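Local coordinates for sensor protein (Geobacter sulfurreducens, PDB 3H7M), which is the periplasmic-binding-protein-like sensor domain of a probable membrane histidine kinase that would use ATP to phosphorylate a protein histidine in signal relay, at residues P22-I27 with T94-A99; S64-G69 with R85-T90; S80-R85 with M128-A133; E113-R118 with Y161-M166; Y195-R198 with L204-R207. All blocks are in the same frame, centred on the assembly; numbering follows the deposited sequence.

In the fold
The five contacts spread over a two-lobed solute-binding fold whose strands 87-103 and 181-198 run as antiparallel neighbours in the sheet. Contacts 1 and 4 are buried: contact 1 sets a tyrosine and a bridging water on strand 87-103 near the middle of the chain, while contact 4 packs a turn against strand 161-165 about 18 Å away, centre to centre. Contacts 2, 3 and 5 are only partly buried. Contacts 2 and 5 share a backbone pairing of D88 with V197 and are largely apolar, with a single polar bridge at the rim of contact 2. Contact 3 is polar and water-mediated. Contacts 2 and 3 each supply one ligand of the sodium ion.

Contact 1 of 5, residues P22-I27 with T94-A99; sequences PPYEFI and TIVYHA
Y24 reaches the strand 94-99 with the far end of its ring, and the contact divides into an apolar part and a water-mediated part. The apolar part is light. V96 CG2 lies 3.9 Å from Y24 OH and 4.1 Å from Y24 CZ. T94 adds its CG2 methyl, 4.3 Å from Y24 CE1. Both methyls approach the ring obliquely. The side chains of Y24 and V96 run towards each other from opposite directions, and a chi1 of -62°, with CG anti to the carbonyl carbon, sends the tyrosine ring toward the strand.

The polar part depends on one water molecule. It sits 2.6 Å from Y24 OH, in the plane of the ring at its edge, and gives a hydrogen to T94 OG1 at 3.1 Å. The same OG1 is also hydrogen-bonded to the carbonyl of L232, so T94 ties the bridge to the C-terminal end of the chain.

Two outside elements place the tyrosine. Its ring meets that of Y193, on the adjacent strand 181-198, with planes about 45° apart, and its backbone pairs with N37. Next in sequence, E25 takes part with Y24 in a classic beta bulge, and its carboxylate is bonded to D18, N37 and Q75.

Since Y24 meets 94-99 at a buried spot, the phenol is supplied with a polar partner by a bridging water, while two methyls lie beside its carbon ring. The chemistry implies a water-relayed attachment of this loop to the strand running between the lobes.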
# COMPACT_ATOMS: atom_id res chain seq x y z
N PRO A 22 6.50 3.85 -0.46
CA PRO A 22 6.47 4.89 -1.48
C PRO A 22 5.97 4.34 -2.80
O PRO A 22 6.14 3.17 -3.10
CB PRO A 22 7.92 5.33 -1.56
CG PRO A 22 8.65 4.06 -1.29
CD PRO A 22 7.89 3.54 -0.09
N PRO A 23 5.36 5.19 -3.62
CA PRO A 23 5.09 6.61 -3.42
C PRO A 23 3.77 6.90 -2.70
O PRO A 23 3.37 8.06 -2.65
CB PRO A 23 5.07 7.12 -4.84
CG PRO A 23 4.31 6.04 -5.51
CD PRO A 23 4.99 4.79 -4.99
N TYR A 24 3.11 5.88 -2.17
CA TYR A 24 1.83 6.10 -1.49
C TYR A 24 1.99 6.78 -0.16
O TYR A 24 1.30 7.77 0.11
CB TYR A 24 1.08 4.79 -1.31
CG TYR A 24 0.74 4.14 -2.64
CD1 TYR A 24 0.04 4.83 -3.60
CD2 TYR A 24 1.20 2.87 -2.95
CE1 TYR A 24 -0.21 4.28 -4.86
CE2 TYR A 24 0.96 2.31 -4.21
CZ TYR A 24 0.26 3.02 -5.15
OH TYR A 24 0.01 2.45 -6.38
N GLU A 25 2.87 6.26 0.68
CA GLU A 25 3.12 6.84 1.98
C GLU A 25 4.49 6.45 2.50
O GLU A 25 4.92 5.30 2.34
CB GLU A 25 2.04 6.43 2.99
CG GLU A 25 1.82 4.93 3.13
CD GLU A 25 0.59 4.61 3.94
OE1 GLU A 25 -0.34 5.44 3.93
OE2 GLU A 25 0.52 3.52 4.56
N PHE A 26 5.17 7.40 3.14
CA PHE A 26 6.48 7.14 3.68
C PHE A 26 7.06 8.34 4.41
O PHE A 26 6.74 9.49 4.09
CB PHE A 26 7.45 6.74 2.56
CG PHE A 26 7.65 7.80 1.52
CD1 PHE A 26 8.72 8.69 1.61
CD2 PHE A 26 6.75 7.94 0.46
CE1 PHE A 26 8.91 9.71 0.65
CE2 PHE A 26 6.92 8.96 -0.52
CZ PHE A 26 8.00 9.85 -0.42
N ILE A 27 7.90 8.06 5.40
CA ILE A 27 8.58 9.10 6.14
C ILE A 27 9.76 9.41 5.24
O ILE A 27 10.50 8.50 4.87
CB ILE A 27 9.10 8.57 7.49
CG1 ILE A 27 7.92 8.33 8.44
CG2 ILE A 27 10.08 9.56 8.08
CD1 ILE A 27 8.32 7.82 9.81
N THR A 94 -7.38 4.62 -5.04
CA THR A 94 -6.51 4.13 -6.12
C THR A 94 -6.57 2.60 -6.28
O THR A 94 -6.99 1.87 -5.38
CB THR A 94 -5.03 4.50 -5.87
OG1 THR A 94 -4.25 4.15 -7.02
CG2 THR A 94 -4.50 3.75 -4.68
N ILE A 95 -6.14 2.12 -7.45
CA ILE A 95 -6.07 0.69 -7.72
C ILE A 95 -4.59 0.29 -7.81
O ILE A 95 -3.83 0.86 -8.59
CB ILE A 95 -6.74 0.34 -9.05
CG1 ILE A 95 -8.19 0.81 -9.04
CG2 ILE A 95 -6.68 -1.17 -9.27
CD1 ILE A 95 -9.00 0.23 -7.92
N VAL A 96 -4.21 -0.67 -6.99
CA VAL A 96 -2.83 -1.15 -6.94
C VAL A 96 -2.62 -2.50 -7.63
O VAL A 96 -3.10 -3.53 -7.16
CB VAL A 96 -2.39 -1.31 -5.48
CG1 VAL A 96 -0.94 -1.80 -5.42
CG2 VAL A 96 -2.53 -0.00 -4.76
N TYR A 97 -1.90 -2.50 -8.74
CA TYR A 97 -1.60 -3.74 -9.45
C TYR A 97 -0.34 -4.34 -8.86
O TYR A 97 0.43 -3.64 -8.22
CB TYR A 97 -1.32 -3.46 -10.91
CG TYR A 97 -2.54 -3.30 -11.77
CD1 TYR A 97 -3.27 -4.41 -12.20
CD2 TYR A 97 -2.93 -2.04 -12.21
CE1 TYR A 97 -4.35 -4.26 -13.07
CE2 TYR A 97 -4.01 -1.88 -13.07
CZ TYR A 97 -4.71 -3.00 -13.50
OH TYR A 97 -5.76 -2.84 -14.37
N HIS A 98 -0.15 -5.63 -9.06
CA HIS A 98 1.06 -6.27 -8.57
C HIS A 98 1.89 -6.69 -9.77
O HIS A 98 1.48 -6.56 -10.92
CB HIS A 98 0.78 -7.51 -7.75
CG HIS A 98 0.34 -7.22 -6.36
ND1 HIS A 98 -0.95 -6.84 -6.05
CD2 HIS A 98 1.01 -7.26 -5.19
CE1 HIS A 98 -1.05 -6.66 -4.75
NE2 HIS A 98 0.13 -6.91 -4.20
N ALA A 99 3.07 -7.20 -9.49
CA ALA A 99 3.91 -7.63 -10.58
C ALA A 99 4.93 -8.60 -10.06
O ALA A 99 5.21 -8.65 -8.86
CB ALA A 99 4.58 -6.44 -11.20
O HOH W 1 -1.67 3.03 -8.26

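Contact 2 of 5, residues S64-G69 with R85-T90; sequences SALKSG and RQIDFT. With NA (sodium ion), chain B.
K67 and Q86 meet because the lysine, extended at first, bends at chi3 (69°) and turns NZ towards an amide that comes forward on an extended chain. The resulting hydrogen bond, NZ to Q86 OE1, is 3.2 Å long. Its geometry is indirect: the C=O...donor angle is 105°, and NZ stands above the carbonyl plane by 52° instead of lying on a lone pair. The two chains cross obliquely at the exposed border of the contact.

Beside this bond, the rest of the contact is apolar. L66 CD1 lies 3.7 Å from I87 CG2, and the two side chains cross at about a right angle. The aliphatic part of K67 adds a looser approach, CG to I87 CG2 at 4.5 Å. L74 and I77 of strand 73-78 touch L66 and I87 respectively, which links the pair to the sheet. The helix that carries L66 and K67 ends in a Schellman motif at G69.

D88, next after I87 on the strand, has another task. Its OD1 binds the sodium ion at 2.7 Å, a water joins at 3.0 Å, and A84 and Q199 complete the set of protein ligands.

Thus one short segment serves two chemistries: I87 and Q86 hold the helix by packing and a single, poorly aligned bond, whereas D88 gives OD1 to the cation and OD2 to G200 N. The bond at the rim, with its off-plane donor, probably adds little to the apolar attachment.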
# COMPACT_ATOMS: atom_id res chain seq x y z
N SER A 64 -3.46 -3.75 13.56
CA SER A 64 -3.73 -3.89 14.98
C SER A 64 -4.08 -2.53 15.56
O SER A 64 -5.17 -2.35 16.11
CB SER A 64 -2.50 -4.46 15.69
OG SER A 64 -2.78 -4.71 17.06
N ALA A 65 -3.16 -1.57 15.42
CA ALA A 65 -3.34 -0.22 15.94
C ALA A 65 -4.66 0.46 15.53
O ALA A 65 -5.12 1.36 16.22
CB ALA A 65 -2.16 0.65 15.54
N LEU A 66 -5.25 0.04 14.41
CA LEU A 66 -6.52 0.62 14.01
C LEU A 66 -7.55 0.08 15.01
O LEU A 66 -8.20 0.85 15.71
CB LEU A 66 -6.91 0.18 12.59
CG LEU A 66 -7.74 1.16 11.73
CD1 LEU A 66 -8.58 0.36 10.75
CD2 LEU A 66 -8.64 2.05 12.55
N LYS A 67 -7.68 -1.24 15.08
CA LYS A 67 -8.62 -1.86 16.01
C LYS A 67 -8.26 -1.46 17.45
O LYS A 67 -9.14 -1.16 18.26
CB LYS A 67 -8.57 -3.39 15.86
CG LYS A 67 -9.24 -3.90 14.59
CD LYS A 67 -8.62 -5.21 14.09
CE LYS A 67 -8.91 -6.40 15.01
NZ LYS A 67 -8.21 -7.63 14.53
N SER A 68 -6.97 -1.43 17.73
CA SER A 68 -6.47 -1.06 19.05
C SER A 68 -6.84 0.37 19.38
O SER A 68 -6.80 0.78 20.54
CB SER A 68 -4.95 -1.23 19.09
OG SER A 68 -4.41 -0.76 20.32
N GLY A 69 -7.20 1.14 18.35
CA GLY A 69 -7.57 2.53 18.55
C GLY A 69 -6.38 3.48 18.71
O GLY A 69 -6.56 4.67 18.96
N ARG A 85 -14.28 -7.83 7.13
CA ARG A 85 -14.89 -8.43 8.32
C ARG A 85 -14.44 -7.83 9.65
O ARG A 85 -14.92 -8.25 10.71
CB ARG A 85 -14.62 -9.93 8.35
CG ARG A 85 -15.68 -10.78 7.66
CD ARG A 85 -15.59 -12.24 8.09
NE ARG A 85 -14.66 -13.01 7.27
CZ ARG A 85 -14.85 -13.28 5.99
NH1 ARG A 85 -15.94 -12.83 5.36
NH2 ARG A 85 -13.96 -14.01 5.32
N GLN A 86 -13.52 -6.86 9.62
CA GLN A 86 -13.04 -6.28 10.87
C GLN A 86 -12.85 -4.78 10.85
O GLN A 86 -12.63 -4.17 11.90
CB GLN A 86 -11.72 -6.93 11.26
CG GLN A 86 -11.75 -8.44 11.25
CD GLN A 86 -10.61 -9.01 12.04
OE1 GLN A 86 -9.44 -8.71 11.77
NE2 GLN A 86 -10.92 -9.83 13.04
N ILE A 87 -12.92 -4.18 9.67
CA ILE A 87 -12.77 -2.74 9.53
C ILE A 87 -13.63 -2.30 8.37
O ILE A 87 -13.99 -3.11 7.51
CB ILE A 87 -11.30 -2.34 9.26
CG1 ILE A 87 -10.85 -2.89 7.91
CG2 ILE A 87 -10.40 -2.86 10.38
CD1 ILE A 87 -9.41 -2.51 7.53
N ASP A 88 -13.96 -1.02 8.31
CA ASP A 88 -14.79 -0.56 7.22
C ASP A 88 -13.94 0.25 6.27
O ASP A 88 -13.13 1.07 6.69
CB ASP A 88 -15.96 0.26 7.76
CG ASP A 88 -16.75 -0.49 8.84
OD1 ASP A 88 -16.77 -1.74 8.81
OD2 ASP A 88 -17.37 0.17 9.71
N PHE A 89 -14.12 -0.01 4.98
CA PHE A 89 -13.38 0.68 3.95
C PHE A 89 -14.24 1.71 3.28
O PHE A 89 -15.44 1.50 3.10
CB PHE A 89 -12.92 -0.29 2.86
CG PHE A 89 -11.93 -1.30 3.32
CD1 PHE A 89 -12.28 -2.26 4.27
CD2 PHE A 89 -10.62 -1.31 2.81
CE1 PHE A 89 -11.36 -3.22 4.70
CE2 PHE A 89 -9.69 -2.26 3.24
CZ PHE A 89 -10.06 -3.22 4.18
N THR A 90 -13.61 2.82 2.90
CA THR A 90 -14.32 3.86 2.18
C THR A 90 -14.13 3.41 0.75
O THR A 90 -13.48 2.40 0.51
CB THR A 90 -13.61 5.19 2.33
OG1 THR A 90 -12.26 5.06 1.83
CG2 THR A 90 -13.58 5.62 3.78
NA NA B . -16.94 -3.71 7.04
O HOH W 2 -18.87 -5.73 8.12

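Contact 3 of 5, residues S80-R85 with M128-A133; sequences SEKRAR and MHEYLA. With NA (sodium ion), chain B.
R83 and E130 face each other across a water. R83 NE is 4.1 Å from E130 OE2, beyond a salt bridge, and the guanidinium and carboxylate planes are 62° apart. The water closes the gap: it accepts from NE at 3.2 Å, lying at the guanidinium edge in its plane, and donates to OE2 at 2.6 Å. K82 adds a weaker approach, its CD 4.4 Å from E130 OE1, while its amino group lies farther off.

The arginine chain is extended from CG to NE, with CG anti to the carbonyl carbon (chi1 -74°), which carries the flat group out from the helix. At its tip NH1 is held by the carbonyl of S78. The helix start is fixed by S80, an N-cap whose OG accepts from R83 N at 3.0 Å with an N-H...O angle of 146°. At the other end, A84 O binds the sodium ion at 2.8 Å, a site shared with D88 and Q199, and R85 NH1 makes a long, weak ion pair with E81 OE1 at 3.3 Å.

Opposite charges separated by a water would attract, though less strongly than in direct contact. Helix 81-84 and helix 127-133 lie on different sides of the cleft between the lobes, so a water-bridged arginine and glutamate between them is consistent with the cleft of solute-binding proteins, where an arginine in this sequence position often receives an amino-acid carboxylate in relatives; here it faces water and the opposite lobe.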
# COMPACT_ATOMS: atom_id res chain seq x y z
N SER A 80 -10.22 -6.48 1.05
CA SER A 80 -10.32 -7.95 0.98
C SER A 80 -11.44 -8.39 1.91
O SER A 80 -11.75 -7.71 2.88
CB SER A 80 -9.04 -8.66 1.40
OG SER A 80 -9.10 -9.00 2.77
N GLU A 81 -12.03 -9.54 1.60
CA GLU A 81 -13.11 -10.08 2.40
C GLU A 81 -12.72 -10.28 3.85
O GLU A 81 -13.41 -9.79 4.75
CB GLU A 81 -13.60 -11.40 1.81
CG GLU A 81 -14.81 -11.24 0.90
CD GLU A 81 -15.95 -10.52 1.60
OE1 GLU A 81 -16.08 -10.67 2.83
OE2 GLU A 81 -16.71 -9.80 0.91
N LYS A 82 -11.63 -11.00 4.09
CA LYS A 82 -11.17 -11.24 5.45
C LYS A 82 -10.98 -9.91 6.16
O LYS A 82 -11.19 -9.78 7.37
CB LYS A 82 -9.83 -11.98 5.45
CG LYS A 82 -9.88 -13.43 5.92
CD LYS A 82 -8.47 -14.01 6.06
CE LYS A 82 -8.47 -15.53 6.26
NZ LYS A 82 -9.14 -16.00 7.51
N ARG A 83 -10.56 -8.91 5.38
CA ARG A 83 -10.30 -7.58 5.90
C ARG A 83 -11.57 -6.79 6.21
O ARG A 83 -11.66 -6.17 7.26
CB ARG A 83 -9.40 -6.81 4.93
CG ARG A 83 -7.93 -7.26 4.93
CD ARG A 83 -7.09 -6.40 3.99
NE ARG A 83 -5.66 -6.72 4.04
CZ ARG A 83 -4.71 -6.05 3.37
NH1 ARG A 83 -5.03 -5.02 2.59
NH2 ARG A 83 -3.44 -6.42 3.49
N ALA A 84 -12.53 -6.80 5.29
CA ALA A 84 -13.78 -6.08 5.51
C ALA A 84 -14.48 -6.56 6.79
O ALA A 84 -15.18 -5.80 7.46
CB ALA A 84 -14.70 -6.25 4.30
N ARG A 85 -14.28 -7.83 7.13
CA ARG A 85 -14.89 -8.43 8.32
C ARG A 85 -14.44 -7.83 9.65
O ARG A 85 -14.92 -8.25 10.71
CB ARG A 85 -14.62 -9.93 8.35
CG ARG A 85 -15.68 -10.78 7.66
CD ARG A 85 -15.59 -12.24 8.09
NE ARG A 85 -14.66 -13.01 7.27
CZ ARG A 85 -14.85 -13.28 5.99
NH1 ARG A 85 -15.94 -12.83 5.36
NH2 ARG A 85 -13.96 -14.01 5.32
N MET A 128 -0.82 -10.22 -1.24
CA MET A 128 -0.21 -11.31 -1.99
C MET A 128 0.32 -12.43 -1.11
O MET A 128 0.45 -13.57 -1.54
CB MET A 128 0.89 -10.78 -2.89
CG MET A 128 0.34 -10.10 -4.13
SD MET A 128 -0.51 -11.25 -5.27
CE MET A 128 0.65 -12.59 -5.26
N HIS A 129 0.63 -12.09 0.13
CA HIS A 129 1.12 -13.10 1.04
C HIS A 129 -0.08 -14.03 1.20
O HIS A 129 -0.07 -15.19 0.76
CB HIS A 129 1.51 -12.45 2.37
CG HIS A 129 2.00 -13.43 3.39
ND1 HIS A 129 2.29 -13.07 4.69
CD2 HIS A 129 2.24 -14.77 3.30
CE1 HIS A 129 2.68 -14.14 5.37
NE2 HIS A 129 2.66 -15.18 4.55
N GLU A 130 -1.15 -13.50 1.79
CA GLU A 130 -2.38 -14.26 1.99
C GLU A 130 -2.77 -14.99 0.70
O GLU A 130 -3.03 -16.20 0.72
CB GLU A 130 -3.53 -13.33 2.39
CG GLU A 130 -3.37 -12.66 3.74
CD GLU A 130 -4.41 -11.58 3.97
OE1 GLU A 130 -5.59 -11.81 3.65
OE2 GLU A 130 -4.04 -10.49 4.47
N TYR A 131 -2.77 -14.27 -0.41
CA TYR A 131 -3.16 -14.87 -1.67
C TYR A 131 -2.33 -16.05 -2.15
O TYR A 131 -2.85 -16.99 -2.74
CB TYR A 131 -3.20 -13.80 -2.77
CG TYR A 131 -3.64 -14.33 -4.12
CD1 TYR A 131 -2.71 -14.89 -5.01
CD2 TYR A 131 -4.98 -14.25 -4.52
CE1 TYR A 131 -3.12 -15.36 -6.27
CE2 TYR A 131 -5.39 -14.72 -5.77
CZ TYR A 131 -4.46 -15.27 -6.63
OH TYR A 131 -4.89 -15.71 -7.86
N LEU A 132 -1.02 -16.03 -1.91
CA LEU A 132 -0.20 -17.14 -2.37
C LEU A 132 -0.13 -18.27 -1.35
O LEU A 132 0.23 -19.40 -1.68
CB LEU A 132 1.21 -16.67 -2.73
CG LEU A 132 1.38 -15.77 -3.96
CD1 LEU A 132 2.86 -15.41 -4.08
CD2 LEU A 132 0.89 -16.47 -5.23
N ALA A 133 -0.45 -17.95 -0.11
CA ALA A 133 -0.46 -18.97 0.94
C ALA A 133 -1.62 -19.91 0.58
O ALA A 133 -1.44 -21.12 0.40
CB ALA A 133 -0.72 -18.30 2.31
NA NA B . -16.94 -3.71 7.04
O HOH W 3 -4.76 -8.84 6.28
O HOH W 2 -18.87 -5.73 8.12

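Contact 4 of 5, residues E113-R118 with Y161-M166; sequences EDLRGR and YAVVAM
Y161 offers its ring to two side chains of the 113-118 loop, each meeting it in a different way. L115 lies over one face, its CD1 methyl above the ring, and its CG is 4.4 Å from Y161 CB. R118 comes from a different direction: its chain is extended from CG to NE and passes the ring at a slant, with CD 3.3 Å from Y161 CE2 and 3.9 Å from Y161 CD2. The guanidinium plane is turned 58° from the ring plane, and the aliphatic CD does the touching; NE is a more distant 4.1 Å from CE2.

A second apolar pair lies farther along the strand. L115 CD2 comes 3.7 Å from V163 CG2, but V163 was modelled in two conformers, so this distance is provisional. With chi1 of -87°, L115 carries its methyls across to both Y161 and V163 even though its first bond does not aim directly at the strand.

The presenting loop is shaped by a type II turn from L115 to R118, closed by R118 N to L115 O at 3.1 Å. G117 takes a positive phi of 88° there, a conformation suited to a residue without a side chain.

Y161 and V163 are buried and lie on the side of strand 161-165 facing the loop. I100 of strand 87-103 touches L115 and V163, and P107 touches Y161, while A162, pointing away, packs on L151 and L154 of helix 147-155. Backbone bonds of Y161 with K119 and A121, and of V163 with A121, tie strand 161-165 to strand 120-123 and the residue before it.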
# COMPACT_ATOMS: atom_id res chain seq x y z
N GLU A 113 1.81 -18.77 -11.58
CA GLU A 113 1.76 -20.22 -11.48
C GLU A 113 3.17 -20.74 -11.76
O GLU A 113 3.59 -21.78 -11.24
CB GLU A 113 0.77 -20.80 -12.49
CG GLU A 113 1.08 -20.50 -13.95
CD GLU A 113 1.12 -19.02 -14.24
OE1 GLU A 113 0.26 -18.28 -13.71
OE2 GLU A 113 2.00 -18.60 -15.02
N ASP A 114 3.91 -19.98 -12.58
CA ASP A 114 5.28 -20.34 -12.94
C ASP A 114 6.22 -20.18 -11.76
O ASP A 114 7.41 -20.51 -11.85
CB ASP A 114 5.76 -19.47 -14.11
CG ASP A 114 4.92 -19.66 -15.36
OD1 ASP A 114 5.14 -18.92 -16.35
OD2 ASP A 114 4.04 -20.54 -15.35
N LEU A 115 5.69 -19.69 -10.65
CA LEU A 115 6.48 -19.49 -9.44
C LEU A 115 6.41 -20.67 -8.48
O LEU A 115 7.03 -20.65 -7.42
CB LEU A 115 6.01 -18.23 -8.71
CG LEU A 115 6.64 -16.89 -9.13
CD1 LEU A 115 6.65 -16.72 -10.66
CD2 LEU A 115 5.88 -15.75 -8.47
N ARG A 116 5.64 -21.69 -8.84
CA ARG A 116 5.53 -22.88 -8.00
C ARG A 116 6.88 -23.56 -8.02
O ARG A 116 7.45 -23.78 -9.09
CB ARG A 116 4.45 -23.83 -8.54
CG ARG A 116 3.02 -23.52 -8.07
CD ARG A 116 2.58 -24.45 -6.93
NE ARG A 116 1.30 -24.06 -6.35
CZ ARG A 116 0.19 -23.83 -7.05
NH1 ARG A 116 0.20 -23.96 -8.39
NH2 ARG A 116 -0.93 -23.46 -6.42
N GLY A 117 7.40 -23.87 -6.84
CA GLY A 117 8.69 -24.52 -6.75
C GLY A 117 9.88 -23.57 -6.70
O GLY A 117 11.02 -24.01 -6.51
N ARG A 118 9.63 -22.28 -6.86
CA ARG A 118 10.70 -21.29 -6.82
C ARG A 118 10.67 -20.46 -5.56
O ARG A 118 9.64 -20.32 -4.92
CB ARG A 118 10.62 -20.42 -8.06
CG ARG A 118 10.86 -21.25 -9.30
CD ARG A 118 10.73 -20.46 -10.59
NE ARG A 118 10.97 -21.31 -11.75
CZ ARG A 118 12.05 -22.09 -11.89
NH1 ARG A 118 12.98 -22.11 -10.95
NH2 ARG A 118 12.18 -22.84 -12.98
N TYR A 161 12.48 -14.91 -7.19
CA TYR A 161 11.55 -13.93 -7.72
C TYR A 161 11.01 -13.19 -6.55
O TYR A 161 11.22 -13.60 -5.40
CB TYR A 161 10.38 -14.60 -8.43
CG TYR A 161 10.76 -15.30 -9.70
CD1 TYR A 161 10.85 -14.59 -10.90
CD2 TYR A 161 11.09 -16.66 -9.70
CE1 TYR A 161 11.26 -15.22 -12.07
CE2 TYR A 161 11.51 -17.30 -10.87
CZ TYR A 161 11.59 -16.57 -12.05
OH TYR A 161 11.98 -17.19 -13.21
N ALA A 162 10.34 -12.09 -6.85
CA ALA A 162 9.69 -11.31 -5.81
C ALA A 162 8.40 -10.81 -6.43
O ALA A 162 8.35 -10.54 -7.64
CB ALA A 162 10.55 -10.14 -5.37
N VAL A 163 7.36 -10.73 -5.61
CA VAL A 163 6.06 -10.25 -6.05
C VAL A 163 5.68 -9.08 -5.15
O VAL A 163 5.53 -9.24 -3.94
CB VAL A 163 4.98 -11.36 -5.95
CG1 VAL A 163 3.59 -10.75 -6.03
CG2 VAL A 163 5.18 -12.39 -7.08
N VAL A 164 5.57 -7.88 -5.72
CA VAL A 164 5.22 -6.72 -4.91
C VAL A 164 4.44 -5.78 -5.78
O VAL A 164 4.34 -6.00 -7.00
CB VAL A 164 6.46 -5.97 -4.38
CG1 VAL A 164 7.36 -6.90 -3.61
CG2 VAL A 164 7.22 -5.34 -5.52
N ALA A 165 3.86 -4.75 -5.17
CA ALA A 165 3.06 -3.81 -5.92
C ALA A 165 3.96 -3.16 -6.95
O ALA A 165 5.06 -2.69 -6.66
CB ALA A 165 2.45 -2.77 -5.00
N MET A 166 3.46 -3.16 -8.17
CA MET A 166 4.15 -2.60 -9.29
C MET A 166 4.78 -1.21 -9.08
O MET A 166 6.00 -1.03 -9.18
CB MET A 166 3.19 -2.55 -10.46
CG MET A 166 3.72 -1.83 -11.65
SD MET A 166 4.74 -2.92 -12.60
CE MET A 166 3.46 -3.59 -13.70

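Contact 5 of 5, residues Y195-R198 with L204-R207; sequences YAVR and LLAR
R198 NH1 is gripped by two carbonyls, L66 O and V71 O, and so pins the strand end next to V197, which packs against L204 and L205. Those three side chains make the contact itself, wholly by apolar packing. V197 CG1 lies 3.5 Å from L204 CD2 and 3.8 Å from L204 CG, whereas its other methyl, CG2, lies 3.8 Å from L205 CB and 3.9 Å from L205 CD1. The valine therefore divides its two methyls between consecutive leucines of the helix. This follows from its chi1 of -80°, which sets CG1 anti to the carbonyl carbon and CG2 in the crowded position between backbone N and carbonyl carbon. Both leucines run aslant to it.

V197 also touches V73 of the neighbouring strand, and L205 reaches D88 and T90 of strand 87-103. Backbone bonding between V197 and D88 ties strands 181-198 and 87-103 together. Q199, a sodium ligand, lies in the short link between the two segments.

Geometrically this is a strand followed after a tight link by a helix that folds back onto the sheet, as in the mixed alpha/beta lobes of the solute-binding fold.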
# COMPACT_ATOMS: atom_id res chain seq x y z
N TYR A 195 -8.92 4.50 2.23
CA TYR A 195 -8.96 4.65 3.68
C TYR A 195 -9.77 3.54 4.31
O TYR A 195 -10.55 2.85 3.64
CB TYR A 195 -9.55 5.99 4.10
CG TYR A 195 -8.80 7.19 3.60
CD1 TYR A 195 -8.99 7.67 2.31
CD2 TYR A 195 -7.86 7.83 4.42
CE1 TYR A 195 -8.28 8.75 1.84
CE2 TYR A 195 -7.15 8.92 3.96
CZ TYR A 195 -7.36 9.37 2.66
OH TYR A 195 -6.62 10.44 2.19
N ALA A 196 -9.57 3.37 5.61
CA ALA A 196 -10.27 2.38 6.40
C ALA A 196 -10.24 2.83 7.87
O ALA A 196 -9.27 3.43 8.34
CB ALA A 196 -9.61 1.04 6.24
N VAL A 197 -11.34 2.56 8.58
CA VAL A 197 -11.51 2.90 10.00
C VAL A 197 -12.09 1.71 10.75
O VAL A 197 -12.57 0.76 10.12
CB VAL A 197 -12.47 4.09 10.18
CG1 VAL A 197 -11.74 5.39 9.90
CG2 VAL A 197 -13.65 3.94 9.23
N ARG A 198 -12.06 1.76 12.08
CA ARG A 198 -12.60 0.67 12.91
C ARG A 198 -14.03 0.29 12.55
O ARG A 198 -14.85 1.16 12.28
CB ARG A 198 -12.57 1.06 14.40
CG ARG A 198 -11.20 0.94 15.06
CD ARG A 198 -11.26 1.26 16.55
NE ARG A 198 -11.59 2.66 16.80
CZ ARG A 198 -10.80 3.68 16.49
NH1 ARG A 198 -9.62 3.47 15.93
NH2 ARG A 198 -11.19 4.93 16.75
N LEU A 204 -16.60 8.67 11.13
CA LEU A 204 -15.29 8.88 10.53
C LEU A 204 -15.33 8.36 9.11
O LEU A 204 -14.89 9.02 8.18
CB LEU A 204 -14.25 8.14 11.34
CG LEU A 204 -12.85 8.72 11.35
CD1 LEU A 204 -12.90 10.20 11.70
CD2 LEU A 204 -12.00 7.94 12.35
N LEU A 205 -15.87 7.17 8.93
CA LEU A 205 -15.96 6.61 7.60
C LEU A 205 -16.55 7.60 6.61
O LEU A 205 -15.99 7.84 5.54
CB LEU A 205 -16.83 5.35 7.60
CG LEU A 205 -16.92 4.73 6.20
CD1 LEU A 205 -15.79 3.73 6.01
CD2 LEU A 205 -18.25 4.04 6.00
N ALA A 206 -17.69 8.18 6.96
CA ALA A 206 -18.39 9.11 6.08
C ALA A 206 -17.66 10.43 5.93
O ALA A 206 -17.77 11.13 4.91
CB ALA A 206 -19.81 9.36 6.61
N ARG A 207 -16.93 10.78 6.97
CA ARG A 207 -16.17 12.00 6.97
C ARG A 207 -15.15 11.90 5.83
O ARG A 207 -15.02 12.79 4.99
CB ARG A 207 -15.49 12.14 8.33
CG ARG A 207 -15.08 13.53 8.72
CD ARG A 207 -16.15 14.27 9.52
NE ARG A 207 -15.55 15.45 10.15
CZ ARG A 207 -14.76 15.40 11.22
NH1 ARG A 207 -14.48 14.24 11.81
NH2 ARG A 207 -14.23 16.52 11.71